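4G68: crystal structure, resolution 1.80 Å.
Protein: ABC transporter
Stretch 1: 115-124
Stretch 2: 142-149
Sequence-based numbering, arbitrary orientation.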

# COMPACT_ATOMS: atom_id res chain seq x y z
N LYS C 115 -20.68 2.94 12.34
CA LYS C 115 -20.35 1.49 12.43
C LYS C 115 -19.04 1.20 13.14
O LYS C 115 -18.71 0.02 13.37
CB LYS C 115 -20.20 0.88 11.04
CG LYS C 115 -21.34 1.19 10.12
CD LYS C 115 -22.65 0.63 10.65
CE LYS C 115 -23.63 0.84 9.51
NZ LYS C 115 -24.88 0.20 9.82
N VAL C 116 -18.32 2.28 13.50
CA VAL C 116 -17.01 2.14 14.20
C VAL C 116 -16.98 2.83 15.57
O VAL C 116 -17.34 4.02 15.69
CB VAL C 116 -15.87 2.70 13.31
CG1 VAL C 116 -14.52 2.39 13.92
CG2 VAL C 116 -15.92 2.10 11.90
N LEU C 117 -16.51 2.09 16.57
CA LEU C 117 -16.32 2.56 17.96
C LEU C 117 -15.29 3.68 18.04
O LEU C 117 -14.16 3.48 17.59
CB LEU C 117 -15.88 1.41 18.91
CG LEU C 117 -15.81 1.84 20.39
CD1 LEU C 117 -17.18 2.34 20.87
CD2 LEU C 117 -15.30 0.76 21.35
N GLN C 118 -15.70 4.83 18.58
CA GLN C 118 -14.78 5.95 18.88
C GLN C 118 -13.82 5.58 20.02
O GLN C 118 -14.23 5.02 21.06
CB GLN C 118 -15.58 7.18 19.28
CG GLN C 118 -14.76 8.47 19.35
CD GLN C 118 -15.46 9.54 20.15
OE1 GLN C 118 -16.71 9.59 20.19
NE2 GLN C 118 -14.68 10.41 20.82
N LEU C 119 -12.55 5.88 19.83
CA LEU C 119 -11.55 5.36 20.73
C LEU C 119 -10.88 6.40 21.63
O LEU C 119 -10.03 5.99 22.46
CB LEU C 119 -10.47 4.58 19.94
CG LEU C 119 -10.88 3.39 19.07
CD1 LEU C 119 -9.66 2.71 18.43
CD2 LEU C 119 -11.72 2.37 19.84
N ASP C 120 -11.27 7.68 21.57
CA ASP C 120 -10.52 8.72 22.33
C ASP C 120 -10.54 8.46 23.82
O ASP C 120 -9.57 8.82 24.54
CB ASP C 120 -11.05 10.12 22.06
CG ASP C 120 -10.92 10.47 20.62
OD1 ASP C 120 -9.91 11.15 20.24
OD2 ASP C 120 -11.78 9.96 19.87
N SER C 121 -11.62 7.84 24.31
CA SER C 121 -11.72 7.53 25.75
C SER C 121 -10.73 6.43 26.17
O SER C 121 -10.46 6.30 27.38
CB SER C 121 -13.15 7.13 26.17
OG SER C 121 -13.54 5.91 25.56
N TYR C 122 -10.26 5.65 25.21
CA TYR C 122 -9.28 4.59 25.50
C TYR C 122 -7.84 4.98 25.14
O TYR C 122 -6.95 4.13 25.19
CB TYR C 122 -9.58 3.28 24.81
CG TYR C 122 -10.94 2.67 25.02
CD1 TYR C 122 -11.15 1.67 26.03
CD2 TYR C 122 -12.00 3.01 24.17
CE1 TYR C 122 -12.38 1.08 26.19
CE2 TYR C 122 -13.26 2.42 24.32
CZ TYR C 122 -13.44 1.48 25.33
OH TYR C 122 -14.67 0.91 25.44
N LEU C 123 -7.60 6.26 24.84
CA LEU C 123 -6.29 6.70 24.39
C LEU C 123 -5.65 7.75 25.31
O LEU C 123 -4.73 8.48 24.91
CB LEU C 123 -6.34 7.20 22.93
CG LEU C 123 -6.84 6.18 21.91
CD1 LEU C 123 -6.89 6.78 20.50
CD2 LEU C 123 -5.97 4.94 21.97
N ASN C 124 -6.15 7.80 26.54
CA ASN C 124 -5.64 8.66 27.54
C ASN C 124 -4.78 7.87 28.49
O ASN C 124 -4.44 8.39 29.57
CB ASN C 124 -6.78 9.31 28.31
CG ASN C 124 -7.39 10.50 27.57
OD1 ASN C 124 -8.56 10.82 27.73
ND2 ASN C 124 -6.57 11.17 26.74
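Stretch 2 (142-149) NGKIYGIP

Packing of residues 142-149 on residues 115-124 of the ABC transporter chain; the two segments bury 515 Å² between them, both sides summed. Stretch 2 begins with Asn142 and Gly143 at positive phi (53° and 77°), then extends: Lys144 and Ile145 form a short strand, Tyr146 interrupts it with psi near 11°, and the chain is extended again through Gly147 to a strand that includes Ile148 and Pro149. The register runs in reverse order where the two backbones come closest, though they cross steeply, Gln118 CA lying 4.8 Å from Tyr146 CA and Leu119 CA 5.5 Å from Ile145 CA. Lys144 therefore falls near Gln118 and Asp120, whereas Tyr146 reaches back along Val116, Leu117 and Gln118.

Two nearly linear hydrogen bonds fix Ile145 through both of its backbone polar groups. Leu119 N donates to Ile145 O (2.8 Å, 172°), and Ile145 N donates to Asp120 OD2 (2.8 Å, 171°), so the carboxylate takes the place that a backbone carbonyl would fill in a regular sheet. Gln118 NE2 donates to the same Asp120 OD2 (3.1 Å) within stretch 1. Gln118 CA adds a CA-H...O contact to Ile145 O (3.5 Å). The turn that carries Leu119 and Asp120 is closed by backbone hydrogen bonds from Tyr122 N to Leu119 O (2.8 Å) and from Leu123 N to Asp120 O (3.2 Å).

Apolar packing centres on two isoleucines. Ile145 points toward stretch 1 and sets its CG2 3.6 Å from Leu123 CD1 and 4.4 Å from Leu119 CB. Ile148 leaves its backbone sideways, but its end comes nearer: Ile148 CD1 lies 3.5 Å from Leu119 CD1 and 3.8 Å from Leu123 CD2, bridging the two leucines. Leu119 CD1 also lies 3.7 Å from Gly147 N, a buried amide without a polar partner in the model.

Tyr146 is the residue of stretch 2 most covered by stretch 1. Its CA-to-CB bond points away overall, yet CB lies 4.0 Å from Val116 CG1 and the ring returns to the other backbone. Tyr146 CE1 is 3.8 Å from Gln118 CA and 3.9 Å from Gln118 CB, and Tyr146 CD1 is 3.9 Å from Leu117 O; Val116 O approaches the ring edge, near its plane. Val116 CG1 also packs 3.2 Å from Tyr146 O, which is buried without a polar partner.

At the margin, Gln118 NE2 lies 3.8 Å from Lys144 CG. The lysine starts toward stretch 1, but its end leads away, and Lys144 NZ donates a hydrogen bond to Asn142 O (2.7 Å).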

# COMPACT_ATOMS: atom_id res chain seq x y z
N ASN C 142 -13.59 13.95 11.98
CA ASN C 142 -14.32 14.94 12.75
C ASN C 142 -13.68 15.09 14.15
O ASN C 142 -14.38 15.16 15.14
CB ASN C 142 -15.77 14.50 12.88
CG ASN C 142 -16.39 14.20 11.53
OD1 ASN C 142 -16.59 15.12 10.72
ND2 ASN C 142 -16.69 12.92 11.27
N GLY C 143 -12.35 15.14 14.21
CA GLY C 143 -11.66 15.50 15.49
C GLY C 143 -11.61 14.35 16.50
O GLY C 143 -11.16 14.53 17.63
N LYS C 144 -12.08 13.17 16.10
CA LYS C 144 -12.20 12.03 16.98
C LYS C 144 -11.44 10.87 16.38
O LYS C 144 -11.29 10.81 15.15
CB LYS C 144 -13.68 11.67 17.15
CG LYS C 144 -14.48 12.76 17.87
CD LYS C 144 -15.99 12.53 17.84
CE LYS C 144 -16.57 12.74 16.44
NZ LYS C 144 -16.75 14.18 16.08
N ILE C 145 -10.98 9.95 17.23
CA ILE C 145 -10.16 8.85 16.76
C ILE C 145 -11.05 7.61 16.64
O ILE C 145 -11.81 7.28 17.58
CB ILE C 145 -9.05 8.47 17.76
CG1 ILE C 145 -8.19 9.68 18.13
CG2 ILE C 145 -8.27 7.24 17.25
CD1 ILE C 145 -7.10 9.98 17.19
N TYR C 146 -10.92 6.91 15.51
CA TYR C 146 -11.69 5.68 15.23
C TYR C 146 -10.90 4.37 14.94
O TYR C 146 -11.51 3.36 14.53
CB TYR C 146 -12.66 5.91 14.04
CG TYR C 146 -13.79 6.82 14.42
CD1 TYR C 146 -14.93 6.30 15.04
CD2 TYR C 146 -13.69 8.19 14.24
CE1 TYR C 146 -15.96 7.14 15.42
CE2 TYR C 146 -14.72 9.04 14.60
CZ TYR C 146 -15.86 8.51 15.17
OH TYR C 146 -16.91 9.34 15.55
N GLY C 147 -9.59 4.37 15.17
CA GLY C 147 -8.78 3.20 14.86
C GLY C 147 -7.43 3.27 15.56
O GLY C 147 -7.02 4.35 15.99
N ILE C 148 -6.77 2.12 15.68
CA ILE C 148 -5.42 2.03 16.24
C ILE C 148 -4.51 1.77 15.01
O ILE C 148 -4.59 0.72 14.40
CB ILE C 148 -5.31 0.83 17.25
CG1 ILE C 148 -6.26 0.99 18.47
CG2 ILE C 148 -3.87 0.61 17.70
CD1 ILE C 148 -6.25 2.35 19.17
N PRO C 149 -3.65 2.75 14.64
CA PRO C 149 -2.79 2.56 13.47
C PRO C 149 -1.79 1.44 13.76
O PRO C 149 -1.45 1.21 14.95
CB PRO C 149 -2.09 3.93 13.31
CG PRO C 149 -2.88 4.86 14.16
CD PRO C 149 -3.38 4.03 15.30